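Local coordinates for protein basic helix-loop-helix, putative, expressed (Oryza sativa subsp. japonica, PDB 5LW0) that binds ADP-ribose through its macrodomain and, as an aprataxin-like protein, probably takes part in DNA repair linked to ADP-ribosylation, at residues 161-173 and 214-226. Residues are numbered along the deposited sequence; the frame is centred on the assembly and turned at random.
Sequences DTLRPGSSVAVPL and ILHEAYTSLFENF. With PO4 (phosphate ion), chain E; PO4 (phosphate ion), chain D.
Ser168, on edge strand 167-172, meets Ser221 and Asn225 of helix 208-230 through a small polar network. In one of the two conformers of Ser221, its OG lies 2.7 Å from Ser168 OG, a hydrogen bond in which either hydroxyl could be the donor. Asn225 ND2 donates to the same Ser168 OG at 2.8 Å; the acceptor lies close to the amide plane, although the N-H...O angle of 147° shows a bent bond. The torsion of Ser168 puts its hydroxyl within reach of both: OG sits between the backbone N and carbonyl carbon (chi1 65°). The other end of the amide acts through water: Asn225 OD1 accepts from a water at 2.7 Å, which in turn accepts from Ala170 N at 3.0 Å. These two partners favour one orientation of the amide, with ND2 toward Ser168 and OD1 toward the water. An alanine in place of Asn225 would probably deprive Ser168 OG of its amide donor and leave the bridging water without its acceptor on the helix.

Apolar and backbone packing takes over at the turn. Ile214 CG2 reaches Pro165 CB at 3.8 Å and lies against the backbone at Gly166. This glycine ends the inner pair of a type II turn running from Arg164 to Ser167, and its positive phi suits that position. A side chain there would press on Ile214 CG2 and the Glu217 carboxylate; without one, the CA atoms of Gly166 and Ala218 approach to 3.9 Å.

Behind this contact, Ala218 and Leu222 pack on Val191 of the neighbouring strand 187-192. Strand and helix segments run nearly parallel, 20° apart. With Ser168 OG gripped by two partners and the amide reaching Ala170 through water, the join between helix and macrodomain sheet edge probably depends on directed polar bonds more than on apolar burial.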
loop_
_atom_site.group_PDB
_atom_site.type_symbol
_atom_site.label_atom_id
_atom_site.label_comp_id
_atom_site.label_asym_id
_atom_site.label_seq_id
_atom_site.Cartn_x
_atom_site.Cartn_y
_atom_site.Cartn_z
ATOM N N ASP A 161 14.908 -9.617 -5.318
ATOM C CA ASP A 161 15.665 -9.983 -4.118
ATOM C C ASP A 161 15.760 -8.852 -3.121
ATOM O O ASP A 161 16.085 -9.077 -1.966
ATOM C CB ASP A 161 17.090 -10.414 -4.480
ATOM C CG ASP A 161 17.909 -9.289 -5.062
ATOM O OD1 ASP A 161 17.502 -8.773 -6.105
ATOM O OD2 ASP A 161 18.989 -8.940 -4.508
ATOM N N THR A 162 15.547 -7.613 -3.558
ATOM C CA THR A 162 15.604 -6.501 -2.635
ATOM C C THR A 162 14.755 -5.391 -3.182
ATOM O O THR A 162 14.389 -5.408 -4.373
ATOM C CB THR A 162 17.029 -5.889 -2.446
ATOM O OG1 THR A 162 17.482 -5.345 -3.694
ATOM C CG2 THR A 162 18.043 -6.901 -1.991
ATOM N N LEU A 163 14.447 -4.421 -2.313
ATOM C CA LEU A 163 13.933 -3.090 -2.734
ATOM C C LEU A 163 14.820 -2.011 -2.209
ATOM O O LEU A 163 15.403 -2.135 -1.078
ATOM C CB LEU A 163 12.513 -2.844 -2.147
ATOM C CG LEU A 163 11.397 -3.609 -2.820
ATOM C CD1 LEU A 163 10.047 -3.304 -2.161
ATOM C CD2 LEU A 163 11.348 -3.317 -4.321
ATOM N N ARG A 164 14.912 -0.930 -2.938
ATOM C CA ARG A 164 15.494 0.280 -2.430
ATOM C C ARG A 164 14.384 1.252 -2.114
ATOM O O ARG A 164 13.265 1.132 -2.670
ATOM C CB ARG A 164 16.518 0.853 -3.409
ATOM C CG ARG A 164 17.714 -0.120 -3.642
ATOM C CD ARG A 164 18.737 0.421 -4.624
ATOM N NE ARG A 164 19.792 -0.546 -4.922
ATOM C CZ ARG A 164 20.585 -0.500 -5.999
ATOM N NH1 ARG A 164 20.411 0.431 -6.946
ATOM N NH2 ARG A 164 21.519 -1.420 -6.155
ATOM N N PRO A 165 14.643 2.194 -1.182
ATOM C CA PRO A 165 13.530 3.096 -0.768
ATOM C C PRO A 165 12.975 3.868 -1.945
ATOM O O PRO A 165 13.716 4.360 -2.783
ATOM C CB PRO A 165 14.191 4.015 0.298
ATOM C CG PRO A 165 15.312 3.160 0.850
ATOM C CD PRO A 165 15.876 2.507 -0.419
ATOM N N GLY A 166 11.637 3.924 -2.028
ATOM C CA GLY A 166 10.997 4.642 -3.084
ATOM C C GLY A 166 10.589 3.789 -4.249
ATOM O O GLY A 166 10.328 4.300 -5.305
ATOM N N SER A 167 10.649 2.488 -4.084
ATOM C CA SER A 167 10.353 1.552 -5.177
ATOM C C SER A 167 9.436 0.436 -4.710
ATOM O O SER A 167 9.121 0.286 -3.491
ATOM C CB SER A 167 11.629 0.989 -5.764
ATOM O OG SER A 167 12.278 0.154 -4.853
ATOM N N SER A 168 8.929 -0.322 -5.663
ATOM C CA SER A 168 7.959 -1.348 -5.346
ATOM C C SER A 168 8.112 -2.484 -6.343
ATOM O O SER A 168 8.779 -2.316 -7.381
ATOM C CB SER A 168 6.549 -0.799 -5.357
ATOM O OG SER A 168 6.192 -0.385 -6.640
ATOM N N VAL A 169 7.540 -3.643 -6.022
ATOM C CA VAL A 169 7.524 -4.795 -6.926
ATOM C C VAL A 169 6.214 -5.561 -6.789
ATOM O O VAL A 169 5.755 -5.792 -5.711
ATOM C CB VAL A 169 8.743 -5.735 -6.696
ATOM C CG1 VAL A 169 8.773 -6.286 -5.325
ATOM C CG2 VAL A 169 8.763 -6.862 -7.735
ATOM N N ALA A 170 5.605 -5.870 -7.939
ATOM C CA ALA A 170 4.353 -6.570 -8.010
ATOM C C ALA A 170 4.597 -8.012 -8.053
ATOM O O ALA A 170 5.416 -8.500 -8.853
ATOM C CB ALA A 170 3.568 -6.153 -9.246
ATOM N N VAL A 171 3.872 -8.731 -7.207
ATOM C CA VAL A 171 4.039 -10.203 -7.125
ATOM C C VAL A 171 2.695 -10.848 -7.312
ATOM O O VAL A 171 1.770 -10.594 -6.530
ATOM C CB VAL A 171 4.613 -10.590 -5.758
ATOM C CG1 VAL A 171 4.764 -12.119 -5.643
ATOM C CG2 VAL A 171 5.967 -9.892 -5.521
ATOM N N PRO A 172 2.572 -11.783 -8.281
ATOM C CA PRO A 172 1.306 -12.505 -8.359
ATOM C C PRO A 172 1.187 -13.517 -7.254
ATOM O O PRO A 172 2.162 -14.180 -6.923
ATOM C CB PRO A 172 1.360 -13.222 -9.719
ATOM C CG PRO A 172 2.596 -12.798 -10.359
ATOM C CD PRO A 172 3.486 -12.133 -9.357
ATOM N N LEU A 173 0.022 -13.559 -6.618
ATOM C CA LEU A 173 -0.198 -14.420 -5.455
ATOM C C LEU A 173 -0.834 -15.743 -5.936
ATOM O O LEU A 173 -1.910 -15.709 -6.499
ATOM C CB LEU A 173 -1.160 -13.743 -4.463
ATOM C CG LEU A 173 -1.432 -14.524 -3.192
ATOM C CD1 LEU A 173 -0.192 -14.745 -2.355
ATOM C CD2 LEU A 173 -2.511 -13.890 -2.345
ATOM N N ILE A 214 11.194 10.594 -1.459
ATOM C CA ILE A 214 11.200 9.129 -1.516
ATOM C C ILE A 214 9.782 8.579 -1.256
ATOM O O ILE A 214 9.369 7.604 -1.870
ATOM C CB ILE A 214 12.215 8.553 -0.539
ATOM C CG1 ILE A 214 13.642 8.942 -0.988
ATOM C CG2 ILE A 214 12.111 7.055 -0.452
ATOM C CD1 ILE A 214 14.705 8.463 -0.059
ATOM N N LEU A 215 9.024 9.204 -0.351
ATOM C CA LEU A 215 7.645 8.704 -0.115
ATOM C C LEU A 215 6.775 8.978 -1.346
ATOM O O LEU A 215 5.985 8.109 -1.740
ATOM C CB LEU A 215 7.054 9.329 1.135
ATOM C CG LEU A 215 5.674 8.769 1.550
ATOM C CD1 LEU A 215 5.765 7.349 1.912
ATOM C CD2 LEU A 215 5.102 9.575 2.678
ATOM N N HIS A 216 6.914 10.161 -1.976
ATOM C CA HIS A 216 6.243 10.455 -3.274
ATOM C C HIS A 216 6.574 9.353 -4.261
ATOM O O HIS A 216 5.693 8.812 -4.933
ATOM C CB HIS A 216 6.714 11.799 -3.865
ATOM C CG HIS A 216 5.863 12.971 -3.503
ATOM N ND1 HIS A 216 4.627 13.177 -4.064
ATOM C CD2 HIS A 216 6.118 14.075 -2.718
ATOM C CE1 HIS A 216 4.108 14.304 -3.574
ATOM N NE2 HIS A 216 4.990 14.859 -2.751
ATOM N N GLU A 217 7.873 9.063 -4.408
ATOM C CA GLU A 217 8.329 8.013 -5.343
ATOM C C GLU A 217 7.738 6.630 -5.020
ATOM O O GLU A 217 7.391 5.908 -5.938
ATOM C CB GLU A 217 9.886 7.933 -5.363
ATOM C CG GLU A 217 10.539 9.105 -6.041
ATOM C CD GLU A 217 12.083 9.095 -5.903
ATOM O OE1 GLU A 217 12.601 8.619 -4.876
ATOM O OE2 GLU A 217 12.761 9.647 -6.788
ATOM N N ALA A 218 7.660 6.282 -3.744
ATOM C CA ALA A 218 7.082 4.991 -3.313
ATOM C C ALA A 218 5.641 4.899 -3.753
ATOM O O ALA A 218 5.214 3.896 -4.349
ATOM C CB ALA A 218 7.170 4.817 -1.796
ATOM N N TYR A 219 4.874 5.950 -3.519
ATOM C CA TYR A 219 3.443 5.899 -3.922
ATOM C C TYR A 219 3.284 5.872 -5.436
ATOM O O TYR A 219 2.482 5.048 -5.980
ATOM C CB TYR A 219 2.646 7.051 -3.356
ATOM C CG TYR A 219 2.211 6.826 -1.944
ATOM C CD1 TYR A 219 1.318 5.801 -1.624
ATOM C CD2 TYR A 219 2.734 7.554 -0.901
ATOM C CE1 TYR A 219 0.918 5.574 -0.327
ATOM C CE2 TYR A 219 2.368 7.310 0.419
ATOM C CZ TYR A 219 1.436 6.328 0.723
ATOM O OH TYR A 219 1.090 5.991 1.994
ATOM N N THR A 220 4.081 6.665 -6.135
ATOM C CA THR A 220 3.964 6.656 -7.638
ATOM C C THR A 220 4.360 5.316 -8.190
ATOM O O THR A 220 3.662 4.774 -9.055
ATOM C CB THR A 220 4.751 7.795 -8.222
ATOM O OG1 THR A 220 4.131 9.004 -7.752
ATOM C CG2 THR A 220 4.671 7.768 -9.775
ATOM N N SER A 221 5.369 4.676 -7.587
ATOM C CA SER A 221 5.827 3.398 -8.025
ATOM C C SER A 221 4.722 2.323 -7.797
ATOM O O SER A 221 4.445 1.463 -8.670
ATOM C CB SER A 221 7.122 2.998 -7.275
ATOM O OG SER A 221 7.526 1.697 -7.672
ATOM N N LEU A 222 4.141 2.351 -6.616
ATOM C CA LEU A 222 3.016 1.513 -6.251
ATOM C C LEU A 222 1.878 1.641 -7.269
ATOM O O LEU A 222 1.404 0.634 -7.806
ATOM C CB LEU A 222 2.516 1.854 -4.890
ATOM C CG LEU A 222 1.206 1.246 -4.441
ATOM C CD1 LEU A 222 1.246 -0.286 -4.488
ATOM C CD2 LEU A 222 0.818 1.782 -3.092
ATOM N N PHE A 223 1.456 2.860 -7.520
ATOM C CA PHE A 223 0.311 3.089 -8.367
ATOM C C PHE A 223 0.598 2.730 -9.780
ATOM O O PHE A 223 -0.255 2.155 -10.467
ATOM C CB PHE A 223 -0.187 4.507 -8.252
ATOM C CG PHE A 223 -0.697 4.905 -6.855
ATOM C CD1 PHE A 223 -1.207 4.005 -5.950
ATOM C CD2 PHE A 223 -0.594 6.228 -6.454
ATOM C CE1 PHE A 223 -1.667 4.402 -4.742
ATOM C CE2 PHE A 223 -1.040 6.616 -5.226
ATOM C CZ PHE A 223 -1.527 5.716 -4.358
ATOM N N GLU A 224 1.818 2.970 -10.231
ATOM C CA GLU A 224 2.225 2.572 -11.606
ATOM C C GLU A 224 2.291 1.047 -11.765
ATOM O O GLU A 224 1.852 0.490 -12.803
ATOM C CB GLU A 224 3.548 3.212 -12.011
ATOM C CG GLU A 224 3.454 4.676 -12.326
ATOM C CD GLU A 224 2.894 4.952 -13.721
ATOM O OE1 GLU A 224 2.970 4.070 -14.603
ATOM O OE2 GLU A 224 2.459 6.075 -13.911
ATOM N N ASN A 225 2.807 0.351 -10.767
ATOM C CA ASN A 225 2.751 -1.122 -10.778
ATOM C C ASN A 225 1.342 -1.634 -10.797
ATOM O O ASN A 225 1.055 -2.602 -11.451
ATOM C CB ASN A 225 3.543 -1.675 -9.593
ATOM C CG ASN A 225 4.961 -2.002 -9.968
ATOM O OD1 ASN A 225 5.198 -2.740 -10.944
ATOM N ND2 ASN A 225 5.900 -1.667 -9.082
ATOM N N PHE A 226 0.455 -0.991 -10.061
ATOM C CA PHE A 226 -0.929 -1.422 -10.021
ATOM C C PHE A 226 -1.584 -1.226 -11.400
ATOM O O PHE A 226 -2.190 -2.094 -11.910
ATOM C CB PHE A 226 -1.659 -0.648 -8.927
ATOM C CG PHE A 226 -3.155 -0.779 -8.969
ATOM C CD1 PHE A 226 -3.787 -1.989 -8.910
ATOM C CD2 PHE A 226 -3.904 0.360 -9.127
ATOM C CE1 PHE A 226 -5.218 -2.036 -8.952
ATOM C CE2 PHE A 226 -5.282 0.317 -9.092
ATOM C CZ PHE A 226 -5.916 -0.875 -9.110
HETATM P P PO4 E . 3.657 17.774 -1.693
HETATM O O1 PO4 E . 3.157 18.626 -0.524
HETATM O O2 PO4 E . 3.823 18.617 -2.956
HETATM O O3 PO4 E . 5.035 17.182 -1.352
HETATM O O4 PO4 E . 2.608 16.667 -1.981
HETATM P P PO4 D . 3.794 12.320 -9.386
HETATM O O1 PO4 D . 2.865 12.465 -8.107
HETATM O O2 PO4 D . 4.762 11.162 -9.169
HETATM O O3 PO4 D . 4.508 13.699 -9.668
HETATM O O4 PO4 D . 2.922 11.988 -10.601
HETATM O O HOH W 1 6.717 -4.964 -10.533
#